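Local coordinates for periplasmic binding protein/LacI transcriptional regulator (PDB 4YLE) that probably captures a simple sugar in the periplasm and delivers it to an ABC transporter, as a solute-binding protein of the LacI-like periplasmic family, at residues Ala163-Gly168 / Asn223-Leu228; Val197-Ser202 / Leu218-Asn223. All blocks are in the same frame, centred on the assembly; numbering follows the deposited sequence.

How the interactions relate
Both contacts lie in the lobe built on the parallel four-stranded sheet, and their centres are about 8 Å apart. Interaction 1 joins strand 166-171 to strand 226-229; interaction 2 packs the end of helix 207-220 against strand 196-202, the edge strand beside 166-171. N223 belongs to both, lying in the loop that carries the chain from helix 207-220 to strand 226-229. V198 is the meeting point: V198 N lies 2.9 Å from V167 O, a probable hydrogen bond, while V198 CG2 packs 3.8 Å from L224 CD1 and V198 CG1 lies against Q166 CG at 3.7 Å. The unknown ligand is remote, about 14 Å from the L228 side chain of interaction 1.

Interaction 1 of 2, residues Ala163-Gly168 / Asn223-Leu228; sequences AGDQVG and NLKALL
Q166 O accepts a hydrogen bond from K225 N at 2.8 Å. G168 uses both its backbone polar atoms: its N donates to A226 O at 3.1 Å, and its O accepts from L228 N at 2.8 Å. A226 N, by contrast, is buried without a partner. This is parallel pairing inside the four-stranded sheet of one lobe of a periplasmic binding protein, with strand 196-202 on the other side of 166-171. At G168 the leucine methyls L227 CD2 and L224 CD2 lie close over the position a CB would take, leaving little room for a larger side chain. Two waters serve the strand entrance. One accepts from Q166 N and donates to N223 O; the other donates to Q166 OE1 and N223 OD1 while accepting from N223 N, so the two amides meet through water. D165 lies across the K225 chain, its CG 3.7 Å from K225 CG, but K225 NZ stays 5.0 Å from D165 OD1, whose salt bridge is with K162. On the face that carries V167 and A226, V167 CB meets L228 CD1 at 3.7 Å, and V167 CG1 touches A226 CB, branched and small apolar groups packed beside M190 of helix 177-193, which both V167 and L228 touch.

Interaction 2 of 2, residues Val197-Ser202 / Leu218-Asn223; sequences VVSVQS and LNEYPN
V198 sets one methyl squarely over the Y221 ring: CG2 stands 3.5 Å from the ring centroid and only 7° off its normal, a CH-pi contact. CG2 occupies the position between the backbone N and the carbonyl carbon, with CG1 anti to the carbonyl carbon (chi1 -63°). CB joins in from beside it, 3.7 Å from Y221 CZ, so the valine meets the ring with its branch point as well as a methyl. The side chains of V198 and Y221 reach toward each other tip to tip. Y221 is the first residue to leave helical geometry after helix 207-220, which packs on the parallel sheet as the helical link of a beta-alpha-beta crossover from strand 196-202 to strand 226-229. An aromatic suits this partly exposed turn: its flat face covers a valine of the edge strand, and its hydroxyl stays near water. One water donates to V198 O at 2.7 Å and has a weak link to Y221 OH. Farther along the strand, S199 places OG anti to its backbone N (chi1 -166°), where Q201 NE2 donates to it at 2.8 Å, S199 OG lying in the amide plane. The same NE2 also donates to a second water, 3.1 Å away, which in turn donates to E220 OE1 at 2.6 Å, bridging amide and carboxylate.

Interaction 1 of 2, residues Ala163-Gly168 / Asn223-Leu228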
loop_
_atom_site.group_PDB
_atom_site.type_symbol
_atom_site.label_atom_id
_atom_site.label_comp_id
_atom_site.label_asym_id
_atom_site.label_seq_id
_atom_site.Cartn_x
_atom_site.Cartn_y
_atom_site.Cartn_z
ATOM N N ALA A 163 16.323 4.910 24.095
ATOM C CA ALA A 163 16.658 6.273 23.731
ATOM C C ALA A 163 18.061 6.367 23.159
ATOM O O ALA A 163 19.003 5.738 23.676
ATOM C CB ALA A 163 16.514 7.178 24.950
ATOM N N GLY A 164 18.198 7.157 22.095
ATOM C CA GLY A 164 19.468 7.349 21.417
ATOM C C GLY A 164 19.815 6.296 20.371
ATOM O O GLY A 164 20.768 6.469 19.600
ATOM N N ASP A 165 19.073 5.195 20.339
ATOM C CA ASP A 165 19.334 4.166 19.329
ATOM C C ASP A 165 19.123 4.689 17.907
ATOM O O ASP A 165 18.107 5.303 17.624
ATOM C CB ASP A 165 18.430 2.957 19.520
ATOM C CG ASP A 165 18.885 2.043 20.634
ATOM O OD1 ASP A 165 19.954 2.281 21.229
ATOM O OD2 ASP A 165 18.155 1.066 20.885
ATOM N N GLN A 166 20.091 4.413 17.037
ATOM C CA GLN A 166 20.031 4.751 15.620
ATOM C C GLN A 166 19.157 3.782 14.833
ATOM O O GLN A 166 19.309 2.568 14.943
ATOM C CB GLN A 166 21.432 4.728 15.019
ATOM C CG GLN A 166 22.359 5.839 15.532
ATOM C CD GLN A 166 23.742 5.727 14.966
ATOM O OE1 GLN A 166 24.163 4.658 14.531
ATOM N NE2 GLN A 166 24.478 6.839 14.975
ATOM N N VAL A 167 18.253 4.306 14.008
ATOM C CA VAL A 167 17.458 3.466 13.120
ATOM C C VAL A 167 17.380 4.083 11.722
ATOM O O VAL A 167 17.626 5.276 11.563
ATOM C CB VAL A 167 16.033 3.255 13.710
ATOM C CG1 VAL A 167 16.165 2.842 15.184
ATOM C CG2 VAL A 167 15.215 4.524 13.589
ATOM N N GLY A 168 17.072 3.250 10.730
ATOM C CA GLY A 168 16.849 3.683 9.369
ATOM C C GLY A 168 15.459 3.333 8.934
ATOM O O GLY A 168 14.899 2.339 9.379
ATOM N N ASN A 223 26.420 1.098 14.051
ATOM C CA ASN A 223 25.655 1.028 15.286
ATOM C C ASN A 223 24.130 1.001 15.080
ATOM O O ASN A 223 23.378 1.166 16.026
ATOM C CB ASN A 223 26.030 2.215 16.166
ATOM C CG ASN A 223 27.534 2.352 16.342
ATOM O OD1 ASN A 223 28.167 3.296 15.854
ATOM N ND2 ASN A 223 28.109 1.399 17.038
ATOM N N LEU A 224 23.693 0.776 13.851
ATOM C CA LEU A 224 22.272 0.739 13.548
ATOM C C LEU A 224 21.563 -0.329 14.367
ATOM O O LEU A 224 22.061 -1.444 14.495
ATOM C CB LEU A 224 22.047 0.468 12.058
ATOM C CG LEU A 224 20.681 0.952 11.580
ATOM C CD1 LEU A 224 20.706 2.466 11.483
ATOM C CD2 LEU A 224 20.313 0.317 10.237
ATOM N N LYS A 225 20.393 0.008 14.914
ATOM C CA LYS A 225 19.671 -0.934 15.770
ATOM C C LYS A 225 18.389 -1.479 15.154
ATOM O O LYS A 225 17.885 -2.503 15.608
ATOM C CB LYS A 225 19.327 -0.256 17.088
ATOM C CG LYS A 225 20.535 0.112 17.896
ATOM C CD LYS A 225 21.152 -1.126 18.520
ATOM C CE LYS A 225 22.158 -0.729 19.588
ATOM N NZ LYS A 225 22.607 -1.901 20.381
ATOM N N ALA A 226 17.850 -0.810 14.131
ATOM C CA ALA A 226 16.627 -1.270 13.514
ATOM C C ALA A 226 16.440 -0.677 12.133
ATOM O O ALA A 226 16.951 0.399 11.809
ATOM C CB ALA A 226 15.437 -0.919 14.368
ATOM N N LEU A 227 15.691 -1.412 11.335
ATOM C CA LEU A 227 15.263 -0.974 10.022
ATOM C C LEU A 227 13.750 -1.016 9.977
ATOM O O LEU A 227 13.167 -2.074 10.164
ATOM C CB LEU A 227 15.827 -1.887 8.950
ATOM C CG LEU A 227 17.348 -1.779 8.792
ATOM C CD1 LEU A 227 17.982 -3.066 8.231
ATOM C CD2 LEU A 227 17.714 -0.577 7.939
ATOM N N LEU A 228 13.134 0.142 9.732
ATOM C CA LEU A 228 11.687 0.247 9.713
ATOM C C LEU A 228 11.265 0.344 8.249
ATOM O O LEU A 228 11.592 1.335 7.580
ATOM C CB LEU A 228 11.208 1.471 10.489
ATOM C CG LEU A 228 11.515 1.563 11.987
ATOM C CD1 LEU A 228 12.984 1.816 12.262
ATOM C CD2 LEU A 228 10.657 2.653 12.612
HETATM O O HOH W 1 22.663 3.158 17.757
HETATM O O HOH W 2 26.463 3.937 13.414
#

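Interaction 2 of 2, residues Val197-Ser202 / Leu218-Asn223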
loop_
_atom_site.group_PDB
_atom_site.type_symbol
_atom_site.label_atom_id
_atom_site.label_comp_id
_atom_site.label_asym_id
_atom_site.label_seq_id
_atom_site.Cartn_x
_atom_site.Cartn_y
_atom_site.Cartn_z
ATOM N N VAL A 197 16.403 8.707 13.978
ATOM C CA VAL A 197 16.356 8.246 12.595
ATOM C C VAL A 197 17.526 8.844 11.847
ATOM O O VAL A 197 17.556 10.051 11.616
ATOM C CB VAL A 197 15.028 8.639 11.896
ATOM C CG1 VAL A 197 14.953 8.045 10.499
ATOM C CG2 VAL A 197 13.851 8.167 12.701
ATOM N N VAL A 198 18.488 8.017 11.449
ATOM C CA VAL A 198 19.691 8.538 10.804
ATOM C C VAL A 198 19.639 8.488 9.276
ATOM O O VAL A 198 20.456 9.120 8.615
ATOM C CB VAL A 198 20.938 7.785 11.315
ATOM C CG1 VAL A 198 21.059 8.045 12.801
ATOM C CG2 VAL A 198 20.841 6.281 11.012
ATOM N N SER A 199 18.668 7.770 8.714
ATOM C CA SER A 199 18.606 7.622 7.262
ATOM C C SER A 199 17.181 7.303 6.831
ATOM O O SER A 199 16.518 6.523 7.490
ATOM C CB SER A 199 19.557 6.519 6.787
ATOM O OG SER A 199 19.739 6.576 5.390
ATOM N N VAL A 200 16.723 7.953 5.762
ATOM C CA VAL A 200 15.443 7.619 5.143
ATOM C C VAL A 200 15.703 7.529 3.656
ATOM O O VAL A 200 16.144 8.509 3.057
ATOM C CB VAL A 200 14.329 8.671 5.439
ATOM C CG1 VAL A 200 13.008 8.279 4.773
ATOM C CG2 VAL A 200 14.095 8.806 6.934
ATOM N N GLN A 201 15.463 6.351 3.078
ATOM C CA GLN A 201 15.703 6.093 1.666
ATOM C C GLN A 201 14.622 5.191 1.096
ATOM O O GLN A 201 14.086 4.327 1.783
ATOM C CB GLN A 201 17.064 5.432 1.452
ATOM C CG GLN A 201 18.267 6.220 1.995
ATOM C CD GLN A 201 19.553 5.435 1.880
ATOM O OE1 GLN A 201 19.875 4.915 0.810
ATOM N NE2 GLN A 201 20.294 5.329 2.989
ATOM N N SER A 202 14.320 5.384 -0.173
ATOM C CA SER A 202 13.269 4.589 -0.809
ATOM C C SER A 202 13.782 3.278 -1.382
ATOM O O SER A 202 14.751 3.238 -2.148
ATOM C CB SER A 202 12.595 5.394 -1.916
ATOM O OG SER A 202 11.599 4.624 -2.554
ATOM N N LEU A 218 23.174 -0.317 6.808
ATOM C CA LEU A 218 23.993 -1.102 7.715
ATOM C C LEU A 218 25.470 -0.784 7.529
ATOM O O LEU A 218 26.239 -0.699 8.500
ATOM C CB LEU A 218 23.741 -2.604 7.505
ATOM C CG LEU A 218 22.336 -3.031 7.922
ATOM C CD1 LEU A 218 21.999 -4.369 7.269
ATOM C CD2 LEU A 218 22.188 -3.140 9.417
ATOM N N ASN A 219 25.887 -0.616 6.282
ATOM C CA ASN A 219 27.282 -0.242 6.030
ATOM C C ASN A 219 27.579 1.162 6.549
ATOM O O ASN A 219 28.655 1.404 7.107
ATOM C CB ASN A 219 27.626 -0.327 4.539
ATOM C CG ASN A 219 27.771 -1.757 4.050
ATOM O OD1 ASN A 219 28.295 -2.605 4.753
ATOM N ND2 ASN A 219 27.333 -2.019 2.831
ATOM N N GLU A 220 26.643 2.086 6.351
ATOM C CA GLU A 220 26.861 3.488 6.755
ATOM C C GLU A 220 26.873 3.655 8.275
ATOM O O GLU A 220 27.607 4.497 8.816
ATOM C CB GLU A 220 25.776 4.404 6.144
ATOM C CG GLU A 220 26.087 5.901 6.311
ATOM C CD GLU A 220 25.056 6.807 5.626
ATOM O OE1 GLU A 220 24.157 6.302 4.925
ATOM O OE2 GLU A 220 25.159 8.035 5.782
ATOM N N TYR A 221 26.022 2.863 8.946
ATOM C CA TYR A 221 25.824 2.952 10.381
ATOM C C TYR A 221 26.123 1.630 11.086
ATOM O O TYR A 221 25.254 0.800 11.290
ATOM C CB TYR A 221 24.390 3.410 10.663
ATOM C CG TYR A 221 24.197 4.804 10.131
ATOM C CD1 TYR A 221 24.716 5.879 10.812
ATOM C CD2 TYR A 221 23.520 5.035 8.930
ATOM C CE1 TYR A 221 24.570 7.154 10.331
ATOM C CE2 TYR A 221 23.377 6.320 8.437
ATOM C CZ TYR A 221 23.911 7.365 9.149
ATOM O OH TYR A 221 23.772 8.637 8.676
ATOM N N PRO A 222 27.370 1.440 11.483
ATOM C CA PRO A 222 27.741 0.225 12.201
ATOM C C PRO A 222 26.953 0.024 13.494
ATOM O O PRO A 222 26.817 -1.107 13.957
ATOM C CB PRO A 222 29.238 0.427 12.506
ATOM C CG PRO A 222 29.684 1.513 11.601
ATOM C CD PRO A 222 28.496 2.344 11.249
ATOM N N ASN A 223 26.420 1.098 14.051
ATOM C CA ASN A 223 25.655 1.028 15.286
ATOM C C ASN A 223 24.130 1.001 15.080
ATOM O O ASN A 223 23.378 1.166 16.026
ATOM C CB ASN A 223 26.030 2.215 16.166
ATOM C CG ASN A 223 27.534 2.352 16.342
ATOM O OD1 ASN A 223 28.167 3.296 15.854
ATOM N ND2 ASN A 223 28.109 1.399 17.038
HETATM O O HOH W 3 21.808 10.973 9.971
HETATM O O HOH W 4 23.206 4.489 3.400
#